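Local atomic coordinates of long form salivary protein D7L1 (PDB entry 6V4C), a protein that binds and sequesters adenine nucleotides, ADP and ATP most tightly, and so inhibits platelet aggregation and haemostasis while the mosquito feeds on blood. Residues M6-V11 with D134-K139; I143-K146 with R152-G155; K32-S37 with Y268-A273; N80-T85 with K119-K124. All coordinates share one frame; numbering follows the deposited sequence.

Contact 1: M6-V11 with D134-K139; sequences MDPEEV and DAIYKK. With ADP (adenosine-5'-diphosphate), chain B.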
# COMPACT_ATOMS: atom_id res chain seq x y z
N MET A 6 0.19 -8.25 9.56
CA MET A 6 -0.18 -7.04 8.84
C MET A 6 -1.62 -6.66 9.17
O MET A 6 -2.49 -7.53 9.26
CB MET A 6 -0.05 -7.25 7.33
CG MET A 6 1.22 -7.98 6.92
SD MET A 6 1.29 -8.30 5.15
CE MET A 6 1.56 -6.65 4.52
N ASP A 7 -1.85 -5.37 9.35
CA ASP A 7 -3.19 -4.84 9.58
C ASP A 7 -3.94 -4.75 8.26
O ASP A 7 -3.35 -4.96 7.19
CB ASP A 7 -3.10 -3.55 10.40
CG ASP A 7 -2.57 -2.35 9.60
OD1 ASP A 7 -2.74 -2.29 8.37
OD2 ASP A 7 -1.98 -1.45 10.24
N PRO A 8 -5.25 -4.45 8.27
CA PRO A 8 -5.99 -4.45 7.00
C PRO A 8 -5.52 -3.41 6.00
O PRO A 8 -5.65 -3.62 4.79
CB PRO A 8 -7.45 -4.21 7.43
CG PRO A 8 -7.49 -4.51 8.88
CD PRO A 8 -6.14 -4.13 9.40
N GLU A 9 -4.98 -2.28 6.48
CA GLU A 9 -4.46 -1.26 5.56
C GLU A 9 -3.20 -1.75 4.86
O GLU A 9 -3.02 -1.53 3.65
CB GLU A 9 -4.18 0.04 6.32
CG GLU A 9 -3.69 1.20 5.44
CD GLU A 9 -2.17 1.23 5.28
OE1 GLU A 9 -1.46 0.51 6.01
OE2 GLU A 9 -1.69 1.98 4.40
N GLU A 10 -2.31 -2.38 5.59
CA GLU A 10 -1.12 -3.01 5.01
C GLU A 10 -1.48 -4.08 3.98
O GLU A 10 -0.95 -4.07 3.02
CB GLU A 10 -0.23 -3.58 6.06
CG GLU A 10 0.25 -2.62 7.03
CD GLU A 10 1.06 -3.21 8.13
OE1 GLU A 10 0.58 -3.77 8.94
OE2 GLU A 10 2.15 -3.06 8.10
N VAL A 11 -2.44 -4.93 4.23
CA VAL A 11 -2.76 -5.95 3.21
C VAL A 11 -3.38 -5.32 2.01
O VAL A 11 -3.03 -5.62 1.04
CB VAL A 11 -3.61 -7.05 3.80
CG1 VAL A 11 -3.96 -8.05 2.77
CG2 VAL A 11 -3.03 -7.63 5.03
N ASP A 134 -13.52 -3.64 8.22
CA ASP A 134 -14.18 -2.44 8.73
C ASP A 134 -14.31 -2.47 10.25
O ASP A 134 -14.19 -1.42 10.90
CB ASP A 134 -15.54 -2.25 8.06
CG ASP A 134 -15.40 -1.84 6.60
OD1 ASP A 134 -14.33 -1.32 6.23
OD2 ASP A 134 -16.37 -2.03 5.83
N ALA A 135 -14.55 -3.65 10.84
CA ALA A 135 -14.60 -3.75 12.29
C ALA A 135 -13.26 -3.39 12.91
O ALA A 135 -13.20 -2.69 13.93
CB ALA A 135 -15.04 -5.15 12.71
N ILE A 136 -12.17 -3.85 12.31
CA ILE A 136 -10.84 -3.53 12.83
C ILE A 136 -10.57 -2.03 12.73
O ILE A 136 -10.06 -1.42 13.68
CB ILE A 136 -9.76 -4.37 12.11
CG1 ILE A 136 -9.93 -5.85 12.47
CG2 ILE A 136 -8.36 -3.86 12.44
CD1 ILE A 136 -9.04 -6.78 11.68
N TYR A 137 -10.93 -1.41 11.60
CA TYR A 137 -10.77 0.03 11.46
C TYR A 137 -11.53 0.77 12.55
O TYR A 137 -11.01 1.71 13.17
CB TYR A 137 -11.24 0.49 10.08
CG TYR A 137 -10.35 0.12 8.92
CD1 TYR A 137 -9.03 -0.28 9.12
CD2 TYR A 137 -10.82 0.17 7.62
CE1 TYR A 137 -8.21 -0.63 8.05
CE2 TYR A 137 -10.02 -0.17 6.55
CZ TYR A 137 -8.72 -0.57 6.77
OH TYR A 137 -7.93 -0.90 5.69
N LYS A 138 -12.79 0.37 12.79
CA LYS A 138 -13.60 1.07 13.79
C LYS A 138 -12.99 0.95 15.18
O LYS A 138 -13.03 1.91 15.96
CB LYS A 138 -15.03 0.52 13.78
CG LYS A 138 -15.87 1.00 12.61
CD LYS A 138 -17.32 0.57 12.79
CE LYS A 138 -18.12 0.82 11.52
NZ LYS A 138 -18.07 2.24 11.09
N LYS A 139 -12.42 -0.21 15.50
CA LYS A 139 -11.85 -0.42 16.82
C LYS A 139 -10.42 0.09 16.94
O LYS A 139 -9.90 0.17 18.06
CB LYS A 139 -11.90 -1.91 17.18
CG LYS A 139 -13.31 -2.45 17.31
CD LYS A 139 -13.34 -3.75 18.09
CE LYS A 139 -13.40 -4.95 17.17
NZ LYS A 139 -13.40 -6.23 17.93
PB ADP B . -15.79 -2.81 -0.42
O1B ADP B . -16.79 -2.60 0.51
O2B ADP B . -16.26 -3.10 -1.72
O3B ADP B . -14.90 -3.77 -0.00
PA ADP B . -15.02 -0.56 -2.09
O1A ADP B . -15.96 0.58 -2.31
O2A ADP B . -15.10 -1.46 -3.17
O3A ADP B . -15.29 -1.34 -0.78
O5' ADP B . -13.55 -0.39 -1.71
C5' ADP B . -12.72 -1.48 -1.37
C4' ADP B . -11.26 -1.15 -1.57
O4' ADP B . -10.71 -0.51 -0.44
C3' ADP B . -10.28 -2.30 -1.65
O3' ADP B . -10.19 -2.83 -2.93
C2' ADP B . -8.96 -1.77 -1.11
O2' ADP B . -8.11 -1.48 -2.13
C1' ADP B . -9.35 -0.45 -0.53
N9 ADP B . -8.84 -0.17 0.77
C8 ADP B . -9.02 -0.94 1.83
N7 ADP B . -8.52 -0.47 2.90
C5 ADP B . -7.95 0.69 2.53
C6 ADP B . -7.24 1.67 3.22
N6 ADP B . -6.96 1.63 4.48
N1 ADP B . -6.80 2.71 2.55
C2 ADP B . -7.04 2.77 1.28
N3 ADP B . -7.70 1.94 0.55
C4 ADP B . -8.14 0.90 1.21
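With chi1 of Y137 at -72°, CG stands anti to the carbonyl carbon, which carries the ring past P8 and brings its hydroxyl beside the backbone of E9. I136 already points its CB toward the first turn of helix 8-22; CG2 is its branch anti to the backbone N, and this methyl rests on the ring of P8, with P8 CG 3.7 Å from I136 CG2. P8 CB meets Y137 CE1 at 3.7 Å, so two consecutive residues of helix 130-139 touch adjoining parts of the proline ring.

The phenol oxygen is the polar centre of the contact. Y137 OH donates to the adenine, with ADP N7 2.9 Å away and close to the plane of the phenol ring. E9 N also sits at the ring edge, but its 3.4 Å approach to Y137 OH has too poor an angle for a bond. The bent chain of E9 runs past the exocyclic amine, E9 CG being 3.4 Å from ADP N6, and its carboxylate continues to Y266 and R192. At the start of helix 8-22, N-cap D7 and E10 of the first turn form a capping box: E10 N donates to D7 OD1 (2.8 Å) and D7 N donates to E10 OE1 (2.9 Å). This reciprocal pair probably helps to hold the turn that presents P8 and E9 to the tyrosine.

The contact is buried, joining the start of helix 8-22 to the last turns of helix 130-139; P8 also packs on L127, and Y137 on P145 of the loop leading to helix 150-158.

Contact 2: I143-K146 with R152-G155; sequences IKPK and RFCG. With ADP (adenosine-5'-diphosphate), chain B.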
# COMPACT_ATOMS: atom_id res chain seq x y z
N ILE A 143 -5.12 3.14 12.80
CA ILE A 143 -4.90 2.63 11.45
C ILE A 143 -5.64 3.53 10.47
O ILE A 143 -6.81 3.87 10.70
CB ILE A 143 -5.39 1.18 11.33
CG1 ILE A 143 -4.79 0.32 12.45
CG2 ILE A 143 -5.03 0.60 9.97
CD1 ILE A 143 -5.23 -1.13 12.41
N LYS A 144 -4.96 3.93 9.39
CA LYS A 144 -5.62 4.74 8.37
C LYS A 144 -6.68 3.91 7.66
O LYS A 144 -6.33 2.93 6.99
CB LYS A 144 -4.60 5.24 7.35
CG LYS A 144 -5.18 6.26 6.37
CD LYS A 144 -4.37 6.37 5.10
CE LYS A 144 -4.74 5.30 4.09
NZ LYS A 144 -6.13 5.47 3.55
N PRO A 145 -7.96 4.25 7.78
CA PRO A 145 -8.99 3.45 7.09
C PRO A 145 -9.16 3.92 5.65
O PRO A 145 -8.51 4.89 5.25
CB PRO A 145 -10.25 3.74 7.91
CG PRO A 145 -10.05 5.17 8.35
CD PRO A 145 -8.55 5.37 8.54
N LYS A 146 -10.01 3.26 4.87
CA LYS A 146 -10.27 3.78 3.54
C LYS A 146 -11.18 5.00 3.63
O LYS A 146 -11.90 5.20 4.61
CB LYS A 146 -10.84 2.70 2.62
CG LYS A 146 -12.35 2.70 2.45
CD LYS A 146 -12.76 1.68 1.38
CE LYS A 146 -14.28 1.51 1.30
NZ LYS A 146 -14.84 0.88 2.53
N ARG A 152 -4.03 13.59 4.97
CA ARG A 152 -5.04 14.09 5.91
C ARG A 152 -5.04 13.27 7.19
O ARG A 152 -5.16 13.83 8.29
CB ARG A 152 -6.41 14.07 5.24
CG ARG A 152 -7.57 14.49 6.14
CD ARG A 152 -7.40 15.90 6.65
NE ARG A 152 -8.53 16.29 7.51
CZ ARG A 152 -8.55 17.37 8.28
NH1 ARG A 152 -7.50 18.18 8.31
NH2 ARG A 152 -9.61 17.64 9.02
N PHE A 153 -4.89 11.95 7.07
CA PHE A 153 -4.81 11.10 8.25
C PHE A 153 -3.63 11.49 9.14
O PHE A 153 -3.76 11.56 10.37
CB PHE A 153 -4.72 9.63 7.84
CG PHE A 153 -4.67 8.69 9.00
CD1 PHE A 153 -5.83 8.35 9.68
CD2 PHE A 153 -3.47 8.13 9.41
CE1 PHE A 153 -5.79 7.48 10.75
CE2 PHE A 153 -3.43 7.26 10.48
CZ PHE A 153 -4.59 6.94 11.15
N CYS A 154 -2.47 11.76 8.53
CA CYS A 154 -1.31 12.20 9.30
C CYS A 154 -1.47 13.65 9.78
O CYS A 154 -1.07 13.99 10.90
CB CYS A 154 -0.03 12.07 8.47
SG CYS A 154 0.47 10.37 8.08
N GLY A 155 -2.05 14.51 8.93
CA GLY A 155 -2.14 15.92 9.28
C GLY A 155 -3.00 16.17 10.51
O GLY A 155 -2.71 17.05 11.32
PB ADP B . -15.79 -2.81 -0.42
O1B ADP B . -16.79 -2.60 0.51
O2B ADP B . -16.26 -3.10 -1.72
O3B ADP B . -14.90 -3.77 -0.00
PA ADP B . -15.02 -0.56 -2.09
O1A ADP B . -15.96 0.58 -2.31
O2A ADP B . -15.10 -1.46 -3.17
O3A ADP B . -15.29 -1.34 -0.78
O5' ADP B . -13.55 -0.39 -1.71
C5' ADP B . -12.72 -1.48 -1.37
C4' ADP B . -11.26 -1.15 -1.57
O4' ADP B . -10.71 -0.51 -0.44
C3' ADP B . -10.28 -2.30 -1.65
O3' ADP B . -10.19 -2.83 -2.93
C2' ADP B . -8.96 -1.77 -1.11
O2' ADP B . -8.11 -1.48 -2.13
C1' ADP B . -9.35 -0.45 -0.53
N9 ADP B . -8.84 -0.17 0.77
C8 ADP B . -9.02 -0.94 1.83
N7 ADP B . -8.52 -0.47 2.90
C5 ADP B . -7.95 0.69 2.53
C6 ADP B . -7.24 1.67 3.22
N6 ADP B . -6.96 1.63 4.48
N1 ADP B . -6.80 2.71 2.55
C2 ADP B . -7.04 2.77 1.28
N3 ADP B . -7.70 1.94 0.55
C4 ADP B . -8.14 0.90 1.21
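K144 lies across the face of the F153 ring with its backbone and the root of its side chain, then bends off toward the nucleotide. Its CA is 3.6 Å above the ring plane, over the centre. CB makes a CH-pi contact, 3.7 Å from the centroid of the F153 ring and only 12° off the ring normal. CG, placed anti to the backbone N (chi1 -172°), moves on to the root of the phenylalanine, with K144 CG 3.6 Å from F153 CG. Beyond it the chain folds at its third and fourth torsions, which takes the tip away from the aromatic ring. CE comes alongside the adenine, and NZ donates to ADP N1 at 3.0 Å. NZ also donates to P145 O, 3.0 Å away, from above the carbonyl plane; I148 O, its strongest partner, and S263 O accept as well. These four acceptors must share three N-H groups, and together they probably stabilise the positive charge and help to hold NZ near N1.

The backbone of the lysine adds a further, weak bond, from ADP N6 to K144 O (2.9 Å, with an angle of 129° at the hydrogen). P145 extends the apolar side of the contact, P145 CD lying 4.1 Å from F153 CE1, while K146 lays CB over the purine, 3.5 Å from ADP C5. F153 belongs to helix 150-158, which the C154-C186 disulfide links to helix 179-190. The arrangement is that of an adenine-recognition site, in which one lysine reads the N1 and N6 edge of the base through its side chain and its carbonyl.

Contact 3: K32-S37 with Y268-A273; sequences KWMKWS and YRLREA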
# COMPACT_ATOMS: atom_id res chain seq x y z
N LYS A 32 -12.02 -9.52 -11.00
CA LYS A 32 -12.02 -10.88 -10.47
C LYS A 32 -11.04 -11.02 -9.31
O LYS A 32 -11.32 -11.71 -8.32
CB LYS A 32 -11.68 -11.88 -11.57
CG LYS A 32 -12.80 -12.13 -12.57
N TRP A 33 -9.88 -10.36 -9.41
CA TRP A 33 -8.88 -10.46 -8.35
C TRP A 33 -9.37 -9.83 -7.05
O TRP A 33 -9.15 -10.37 -5.96
CB TRP A 33 -7.56 -9.84 -8.80
CG TRP A 33 -6.90 -10.60 -9.90
CD1 TRP A 33 -7.24 -11.84 -10.37
CD2 TRP A 33 -5.76 -10.19 -10.67
NE1 TRP A 33 -6.40 -12.21 -11.38
CE2 TRP A 33 -5.48 -11.22 -11.59
CE3 TRP A 33 -4.96 -9.04 -10.67
CZ2 TRP A 33 -4.43 -11.14 -12.50
CZ3 TRP A 33 -3.92 -8.96 -11.58
CH2 TRP A 33 -3.66 -10.00 -12.48
N MET A 34 -10.05 -8.68 -7.14
CA MET A 34 -10.59 -8.04 -5.95
C MET A 34 -11.61 -8.94 -5.26
O MET A 34 -11.68 -8.99 -4.03
CB MET A 34 -11.22 -6.69 -6.30
CG MET A 34 -10.29 -5.74 -7.01
SD MET A 34 -11.01 -4.10 -7.23
CE MET A 34 -10.30 -3.62 -8.80
N LYS A 35 -12.41 -9.66 -6.05
CA LYS A 35 -13.36 -10.63 -5.52
C LYS A 35 -12.68 -11.95 -5.14
O LYS A 35 -13.38 -12.86 -4.69
CB LYS A 35 -14.47 -10.90 -6.53
CG LYS A 35 -15.32 -9.68 -6.87
N TRP A 36 -11.37 -12.05 -5.32
CA TRP A 36 -10.62 -13.28 -5.04
C TRP A 36 -11.15 -14.47 -5.84
O TRP A 36 -11.23 -15.60 -5.34
CB TRP A 36 -10.55 -13.59 -3.54
CG TRP A 36 -9.38 -12.93 -2.86
CD1 TRP A 36 -9.05 -11.61 -2.89
CD2 TRP A 36 -8.40 -13.57 -2.03
NE1 TRP A 36 -7.92 -11.39 -2.15
CE2 TRP A 36 -7.50 -12.58 -1.61
CE3 TRP A 36 -8.19 -14.89 -1.62
CZ2 TRP A 36 -6.41 -12.85 -0.79
CZ3 TRP A 36 -7.10 -15.17 -0.80
CH2 TRP A 36 -6.23 -14.15 -0.40
N SER A 37 -11.52 -14.21 -7.09
CA SER A 37 -11.87 -15.27 -8.04
C SER A 37 -10.61 -15.65 -8.81
O SER A 37 -10.43 -15.31 -9.98
CB SER A 37 -13.00 -14.81 -8.96
N TYR A 268 -7.91 2.57 -6.69
CA TYR A 268 -8.34 3.69 -7.54
C TYR A 268 -7.99 3.45 -9.01
O TYR A 268 -8.85 3.52 -9.89
CB TYR A 268 -7.69 4.97 -7.03
CG TYR A 268 -8.20 6.26 -7.64
CD1 TYR A 268 -9.35 6.87 -7.16
CD2 TYR A 268 -7.52 6.87 -8.68
CE1 TYR A 268 -9.81 8.06 -7.71
CE2 TYR A 268 -7.97 8.06 -9.24
CZ TYR A 268 -9.12 8.64 -8.75
OH TYR A 268 -9.58 9.82 -9.29
N ARG A 269 -6.72 3.15 -9.29
CA ARG A 269 -6.29 2.99 -10.68
C ARG A 269 -6.80 1.71 -11.33
O ARG A 269 -6.66 1.57 -12.55
CB ARG A 269 -4.77 3.06 -10.77
CG ARG A 269 -4.19 4.43 -10.46
CD ARG A 269 -2.68 4.38 -10.43
NE ARG A 269 -2.11 4.27 -11.77
CZ ARG A 269 -0.86 3.88 -12.01
NH1 ARG A 269 -0.06 3.54 -11.00
NH2 ARG A 269 -0.41 3.81 -13.25
N LEU A 270 -7.37 0.79 -10.56
CA LEU A 270 -7.85 -0.47 -11.11
C LEU A 270 -9.30 -0.40 -11.59
O LEU A 270 -9.75 -1.33 -12.27
CB LEU A 270 -7.66 -1.59 -10.09
CG LEU A 270 -6.21 -1.78 -9.66
CD1 LEU A 270 -6.13 -2.56 -8.36
CD2 LEU A 270 -5.40 -2.45 -10.75
N ARG A 271 -10.00 0.65 -11.32
CA ARG A 271 -11.28 0.83 -11.97
C ARG A 271 -11.01 1.62 -13.22
O ARG A 271 -10.25 2.45 -13.20
CB ARG A 271 -12.26 1.65 -11.21
CG ARG A 271 -12.17 1.32 -9.76
CD ARG A 271 -13.22 0.39 -9.47
NE ARG A 271 -12.63 0.02 -8.25
CZ ARG A 271 -12.41 0.77 -7.22
NH1 ARG A 271 -12.66 2.03 -7.18
NH2 ARG A 271 -11.94 0.24 -6.16
N GLU A 272 -11.82 1.43 -14.22
CA GLU A 272 -11.49 1.93 -15.55
C GLU A 272 -11.67 3.44 -15.65
O GLU A 272 -10.89 4.12 -16.33
CB GLU A 272 -12.33 1.21 -16.61
CG GLU A 272 -11.80 1.39 -18.02
CD GLU A 272 -12.82 1.05 -19.08
OE1 GLU A 272 -13.04 1.88 -19.98
OE2 GLU A 272 -13.42 -0.04 -19.00
N ALA A 273 -12.70 3.99 -14.99
CA ALA A 273 -12.99 5.41 -15.12
C ALA A 273 -11.94 6.29 -14.45
O ALA A 273 -11.80 7.46 -14.82
CB ALA A 273 -14.37 5.74 -14.55
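A Schellman motif ends helix 27-34, and M34, in the last turn before it, reaches from there to the 3-10 turn 268-270 that follows the nucleotide-binding residues N265, Y266 and S267. The motif has W36 with positive phi (58°) and two backbone bonds into the final turn, from S37 N to K32 O and from W36 N to W33 O. M34 bridges a wide separation, since its CA lies 9.6 Å from that of L270. Its CG is anti to the carbonyl carbon (chi1 -56°) and the next torsion is extended, which carries the sulfur outward from the helix; a bend at chi3 (-146°) then brings the methyl to the leucine. That methyl makes the touch: M34 CE sits 3.6 Å from L270 CB, meeting the leucine at its root, while the two branch methyls of L270 are farther from it.

R271 closes in along one side. Its end swings back toward the methionine, although the approach is long and oblique to the guanidinium, 4.4 Å from M34 CE to R271 NE. The arginine side chain also packs on N265. M19 of helix 8-22 touches both M34 and L270, making a third apolar surface at the junction. Through W36, the same helix end packs on L122 and E123 of helix 121-125, and W36 NE1 is hydrogen-bonded to E15 OE1.

Across the two segments the chemistry is that of a dispersion contact: a single thioether methyl meets a leucine, with an arginine at longer range. It is a nonpolar contact with few directional demands.

Contact 4: N80-T85 with K119-K124; sequences NGVDQT and KGVLEK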
# COMPACT_ATOMS: atom_id res chain seq x y z
N ASN A 80 -11.22 -11.90 13.01
CA ASN A 80 -11.28 -12.55 11.71
C ASN A 80 -12.48 -13.48 11.56
O ASN A 80 -12.85 -13.81 10.43
CB ASN A 80 -9.97 -13.28 11.39
CG ASN A 80 -9.56 -14.28 12.47
OD1 ASN A 80 -10.41 -14.89 13.12
ND2 ASN A 80 -8.26 -14.45 12.65
N GLY A 81 -13.11 -13.88 12.66
CA GLY A 81 -14.29 -14.73 12.57
C GLY A 81 -14.01 -16.15 12.14
O GLY A 81 -14.91 -16.82 11.63
N VAL A 82 -12.78 -16.63 12.32
CA VAL A 82 -12.37 -17.97 11.93
C VAL A 82 -12.03 -18.76 13.19
O VAL A 82 -11.32 -18.25 14.06
CB VAL A 82 -11.17 -17.93 10.96
CG1 VAL A 82 -10.76 -19.34 10.56
CG2 VAL A 82 -11.49 -17.10 9.74
N ASP A 83 -12.54 -19.98 13.27
CA ASP A 83 -12.28 -20.83 14.43
C ASP A 83 -10.82 -21.27 14.47
O ASP A 83 -10.17 -21.43 13.44
CB ASP A 83 -13.19 -22.06 14.41
CG ASP A 83 -13.76 -22.34 13.03
OD1 ASP A 83 -14.46 -21.46 12.49
OD2 ASP A 83 -13.51 -23.44 12.49
N GLN A 84 -10.32 -21.47 15.69
CA GLN A 84 -8.95 -21.92 15.88
C GLN A 84 -8.67 -23.21 15.12
O GLN A 84 -7.54 -23.42 14.64
CB GLN A 84 -8.65 -22.12 17.37
CG GLN A 84 -7.21 -22.47 17.69
CD GLN A 84 -6.36 -21.26 18.07
OE1 GLN A 84 -6.83 -20.35 18.74
NE2 GLN A 84 -5.11 -21.25 17.62
N THR A 85 -9.68 -24.07 14.97
CA THR A 85 -9.51 -25.30 14.20
C THR A 85 -9.21 -24.98 12.74
O THR A 85 -8.23 -25.47 12.17
CB THR A 85 -10.76 -26.18 14.33
OG1 THR A 85 -10.86 -26.66 15.68
CG2 THR A 85 -10.68 -27.36 13.38
N LYS A 119 -13.34 -21.39 0.77
CA LYS A 119 -13.63 -20.12 0.13
C LYS A 119 -13.96 -19.05 1.16
O LYS A 119 -14.80 -19.26 2.05
CB LYS A 119 -14.79 -20.28 -0.85
CG LYS A 119 -14.55 -19.63 -2.21
N GLY A 120 -13.28 -17.90 1.05
CA GLY A 120 -13.52 -16.78 1.93
C GLY A 120 -12.71 -16.77 3.21
O GLY A 120 -12.67 -15.73 3.89
N VAL A 121 -12.07 -17.88 3.58
CA VAL A 121 -11.36 -17.93 4.85
C VAL A 121 -10.05 -17.15 4.78
O VAL A 121 -9.66 -16.48 5.74
CB VAL A 121 -11.15 -19.39 5.31
CG1 VAL A 121 -10.53 -19.42 6.70
CG2 VAL A 121 -12.47 -20.14 5.30
N LEU A 122 -9.34 -17.23 3.65
CA LEU A 122 -8.09 -16.49 3.51
C LEU A 122 -8.33 -14.99 3.50
O LEU A 122 -7.55 -14.23 4.08
CB LEU A 122 -7.35 -16.94 2.25
CG LEU A 122 -6.67 -18.30 2.32
CD1 LEU A 122 -5.98 -18.63 1.01
CD2 LEU A 122 -5.69 -18.34 3.48
N GLU A 123 -9.40 -14.54 2.84
CA GLU A 123 -9.74 -13.13 2.86
C GLU A 123 -10.01 -12.65 4.28
O GLU A 123 -9.70 -11.50 4.62
CB GLU A 123 -10.95 -12.87 1.96
CG GLU A 123 -10.62 -12.76 0.49
CD GLU A 123 -11.79 -13.12 -0.40
OE1 GLU A 123 -12.19 -14.30 -0.41
OE2 GLU A 123 -12.32 -12.21 -1.08
N LYS A 124 -10.57 -13.52 5.12
CA LYS A 124 -10.84 -13.14 6.50
C LYS A 124 -9.56 -13.09 7.33
O LYS A 124 -9.35 -12.14 8.09
CB LYS A 124 -11.86 -14.09 7.13
CG LYS A 124 -13.25 -13.97 6.55
CD LYS A 124 -14.22 -14.94 7.22
CE LYS A 124 -15.63 -14.77 6.68
NZ LYS A 124 -16.59 -15.65 7.40
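V82 and V121 meet through their methyl groups in the close-packed part of this contact, where V82 CG1 is 3.9 Å from V121 CG1. The second methyl of V82, CG2, touches both V121 CG1 (3.9 Å) and K124 CB (4.0 Å). Next to this apolar patch the turn at N80 presses on the helix: K124 CB comes to 3.5 Å from N80 O, and N80 CB in turn lies 3.5 Å from K124 O. The two residues thus each set a beta carbon against the other's carbonyl oxygen.

N80 directs its amide to the chain just ahead rather than across the contact. CG lies between the backbone N and the carbonyl carbon (chi1 55°), so that N80 OD1 accepts from V82 N at 3.0 Å, an Asx turn. The donor stands above the amide carbonyl plane, yet the bond is nearly straight at hydrogen, 163°. This turn, with G81 at positive phi, carries the chain from helix 77-80 toward helix 84-94 and presents V82 to helix 121-125; V82 O is hydrogen-bonded to Y73 OH of helix 66-75.

The outer side, where G81 is exposed, is looser. K124 extends beyond CG, and its CD still passes 3.7 Å from N80 O, but beyond it the chain meets nothing further of segment 80-85.

In the fold
From the N terminus, helix 8-22 supplies the first side of contact 1, and helix 27-34 then opens contact 3. Contact 4 opens and closes next, joining the 80-85 turn to helix 121-125; it is nested within the loops of both contacts 1 and 3, and it touches contact 3. Contact 1 closes at helix 130-139, bringing the chain back to its beginning. Contact 2 follows in series, a short closure onto helix 150-158; it touches contact 1 directly and shares ADP with it. Contact 3 closes last, at 268-273, crossing contact 1 and enclosing contact 2, and so ties the N-terminal helices to the late loop beside the nucleotide.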